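Local coordinates for protein succinate-semialdehyde dehydrogenase (PDB 4OHT) that probably oxidises succinate semialdehyde to succinate with NADP as the electron acceptor, as a member of the aldehyde dehydrogenase family, at residues L126-W131 / V203-S208. Residues are numbered along the deposited sequence; the frame is centred on the assembly and turned at random.
Sequences LAVEPW and VCLTGS. With NAP (NADP nicotinamide-adenine-dinucleotide phosphate), chain C.
Glu-129 leaves its backbone with CG anti to the carbonyl carbon (chi1 -54°) and bends again at chi2, which swings its carboxylate back toward Thr-206, OE1 nearest CB and OG1; there chi1 of -64° sets OG1 beside its own backbone N and leaves CG2 against the ring of Pro-130. Water 1 ties the two polar groups together, donating to Glu-129 OE2 over 2.7 Å and lying 2.6 Å from Thr-206 OG1, a hydroxyl that also has a weak hydrogen bond with Arg-140. The proline ring lies across the threonine, its CD close to Thr-206 CB. On the same side of the sheet Ala-127 CB rests 3.7 Å from Cys-204 SG, with Val-141 of helix 136-148 packed over the cysteine and Glu-129. The other side carries Leu-126 and Val-203, which run alongside each other, and Val-128, whose CB is 4.0 Å from Leu-205 CD1. Strands 124-128 and 200-206 are parallel neighbours in the middle of the Rossmann-like cofactor domain of the aldehyde dehydrogenase fold, flanked by strands 152-155 and 225-229. Three backbone hydrogen bonds lace them: Cys-204 N to Leu-126 O, Val-128 N to Cys-204 O and Thr-206 N to Val-128 O, all nearly straight. NADP lies across the carboxyl ends of both strands. The O3B hydroxyl of its adenosine ribose donates to Glu-129 O at 2.8 Å, while Val-128 CG1 approaches the ring oxygen O4B. Gly-207 brings its CA to 3.8 Å from the bridging oxygen O3 of the cofactor. Next to it, Ser-208, the N-cap residue of helix 209-221, grips O1A of the adenosine-side phosphate twice, through N at 2.9 Å and OG at 2.6 Å. Trp-131 NE1 reaches O1N of the nicotinamide-side phosphate in a weak, bent bond (133° at the hydrogen).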
loop_
_atom_site.group_PDB
_atom_site.type_symbol
_atom_site.label_atom_id
_atom_site.label_comp_id
_atom_site.label_asym_id
_atom_site.label_seq_id
_atom_site.Cartn_x
_atom_site.Cartn_y
_atom_site.Cartn_z
ATOM N N LEU A 126 5.313 8.186 -10.299
ATOM C CA LEU A 126 5.134 7.776 -11.685
ATOM C C LEU A 126 3.726 7.217 -11.838
ATOM O O LEU A 126 3.297 6.374 -11.047
ATOM C CB LEU A 126 6.130 6.685 -12.073
ATOM C CG LEU A 126 5.750 5.935 -13.357
ATOM C CD1 LEU A 126 5.831 6.886 -14.557
ATOM C CD2 LEU A 126 6.676 4.729 -13.553
ATOM N N ALA A 127 3.010 7.689 -12.854
ATOM C CA ALA A 127 1.661 7.213 -13.130
ATOM C C ALA A 127 1.656 6.570 -14.511
ATOM O O ALA A 127 2.136 7.162 -15.480
ATOM C CB ALA A 127 0.650 8.379 -13.086
ATOM N N VAL A 128 1.132 5.350 -14.587
ATOM C CA VAL A 128 1.032 4.613 -15.844
ATOM C C VAL A 128 -0.465 4.462 -16.057
ATOM O O VAL A 128 -1.145 3.846 -15.239
ATOM C CB VAL A 128 1.700 3.225 -15.741
ATOM C CG1 VAL A 128 1.664 2.519 -17.101
ATOM C CG2 VAL A 128 3.137 3.387 -15.270
ATOM N N GLU A 129 -0.972 5.022 -17.154
ATOM C CA GLU A 129 -2.406 5.010 -17.424
ATOM C C GLU A 129 -2.859 4.385 -18.743
ATOM O O GLU A 129 -2.094 4.290 -19.706
ATOM C CB GLU A 129 -2.939 6.452 -17.340
ATOM C CG GLU A 129 -2.620 7.172 -16.026
ATOM C CD GLU A 129 -3.095 6.404 -14.793
ATOM O OE1 GLU A 129 -4.185 5.799 -14.846
ATOM O OE2 GLU A 129 -2.386 6.413 -13.761
ATOM N N PRO A 130 -4.134 3.955 -18.799
ATOM C CA PRO A 130 -4.745 3.327 -19.976
ATOM C C PRO A 130 -5.518 4.322 -20.856
ATOM O O PRO A 130 -5.766 5.460 -20.453
ATOM C CB PRO A 130 -5.656 2.285 -19.349
ATOM C CG PRO A 130 -6.214 3.048 -18.182
ATOM C CD PRO A 130 -5.008 3.802 -17.620
ATOM N N TRP A 131 -5.912 3.870 -22.043
ATOM C CA TRP A 131 -6.634 4.704 -23.009
ATOM C C TRP A 131 -8.147 4.855 -22.860
ATOM O O TRP A 131 -8.722 5.763 -23.465
ATOM C CB TRP A 131 -6.374 4.187 -24.425
ATOM C CG TRP A 131 -6.595 2.704 -24.549
ATOM C CD1 TRP A 131 -5.640 1.729 -24.515
ATOM C CD2 TRP A 131 -7.855 2.024 -24.664
ATOM N NE1 TRP A 131 -6.223 0.488 -24.596
ATOM C CE2 TRP A 131 -7.580 0.636 -24.687
ATOM C CE3 TRP A 131 -9.189 2.452 -24.746
ATOM C CZ2 TRP A 131 -8.592 -0.331 -24.791
ATOM C CZ3 TRP A 131 -10.197 1.489 -24.848
ATOM C CH2 TRP A 131 -9.889 0.114 -24.870
ATOM N N VAL A 203 4.616 4.383 -7.498
ATOM C CA VAL A 203 4.023 4.122 -8.800
ATOM C C VAL A 203 2.554 3.762 -8.666
ATOM O O VAL A 203 2.190 2.892 -7.869
ATOM C CB VAL A 203 4.703 2.925 -9.516
ATOM C CG1 VAL A 203 4.187 2.820 -10.938
ATOM C CG2 VAL A 203 6.215 3.075 -9.494
ATOM N N CYS A 204 1.712 4.445 -9.437
ATOM C CA CYS A 204 0.293 4.144 -9.448
ATOM C C CYS A 204 -0.040 3.766 -10.886
ATOM O O CYS A 204 0.209 4.534 -11.823
ATOM C CB CYS A 204 -0.557 5.336 -8.976
ATOM S SG CYS A 204 -0.312 6.906 -9.845
ATOM N N LEU A 205 -0.576 2.563 -11.059
ATOM C CA LEU A 205 -0.932 2.083 -12.382
ATOM C C LEU A 205 -2.394 1.697 -12.505
ATOM O O LEU A 205 -3.013 1.206 -11.556
ATOM C CB LEU A 205 -0.059 0.875 -12.760
ATOM C CG LEU A 205 -0.344 0.150 -14.087
ATOM C CD1 LEU A 205 0.923 -0.545 -14.576
ATOM C CD2 LEU A 205 -1.478 -0.860 -13.918
ATOM N N THR A 206 -2.937 1.945 -13.690
ATOM C CA THR A 206 -4.295 1.565 -14.023
ATOM C C THR A 206 -4.128 0.861 -15.368
ATOM O O THR A 206 -3.556 1.420 -16.303
ATOM C CB THR A 206 -5.229 2.784 -14.183
ATOM O OG1 THR A 206 -5.334 3.479 -12.934
ATOM C CG2 THR A 206 -6.617 2.330 -14.603
ATOM N N GLY A 207 -4.603 -0.373 -15.463
ATOM C CA GLY A 207 -4.451 -1.095 -16.711
ATOM C C GLY A 207 -4.710 -2.584 -16.605
ATOM O O GLY A 207 -5.547 -3.026 -15.813
ATOM N N SER A 208 -3.981 -3.358 -17.402
ATOM C CA SER A 208 -4.140 -4.812 -17.428
ATOM C C SER A 208 -3.277 -5.529 -16.392
ATOM O O SER A 208 -2.326 -4.960 -15.866
ATOM C CB SER A 208 -3.794 -5.348 -18.817
ATOM O OG SER A 208 -2.403 -5.208 -19.073
HETATM P PA NAP C . -2.553 -2.018 -20.522
HETATM O O1A NAP C . -1.969 -2.679 -19.306
HETATM O O2A NAP C . -2.258 -2.819 -21.730
HETATM O O5B NAP C . -1.918 -0.556 -20.634
HETATM C C5B NAP C . -2.115 0.363 -19.561
HETATM C C4B NAP C . -0.857 1.186 -19.463
HETATM O O4B NAP C . 0.235 0.352 -19.007
HETATM C C3B NAP C . -0.471 1.656 -20.836
HETATM O O3B NAP C . 0.112 2.948 -20.710
HETATM C C2B NAP C . 0.534 0.657 -21.276
HETATM O O2B NAP C . 1.424 1.200 -22.251
HETATM C C1B NAP C . 1.272 0.400 -20.011
HETATM N N9A NAP C . 1.995 -0.809 -20.013
HETATM C C8A NAP C . 1.500 -2.044 -20.246
HETATM N N7A NAP C . 2.488 -2.966 -20.086
HETATM C C5A NAP C . 3.661 -2.318 -19.736
HETATM C C6A NAP C . 4.981 -2.709 -19.329
HETATM N N6A NAP C . 5.397 -4.021 -19.359
HETATM N N1A NAP C . 5.849 -1.756 -18.924
HETATM C C2A NAP C . 5.501 -0.486 -18.903
HETATM N N3A NAP C . 4.277 -0.064 -19.278
HETATM C C4A NAP C . 3.345 -0.931 -19.695
HETATM O O3 NAP C . -4.123 -1.850 -20.398
HETATM P PN NAP C . -4.984 -1.087 -21.527
HETATM O O1N NAP C . -5.083 -1.982 -22.725
HETATM O O2N NAP C . -4.289 0.204 -21.901
HETATM O O5D NAP C . -6.371 -0.811 -20.989
HETATM P P2B NAP C . 1.231 0.935 -23.833
HETATM O O1X NAP C . 2.382 1.609 -24.540
HETATM O O2X NAP C . 1.288 -0.514 -24.112
HETATM O O3X NAP C . -0.070 1.492 -24.314
HETATM O O HOH W 1 -3.658 5.036 -11.764
#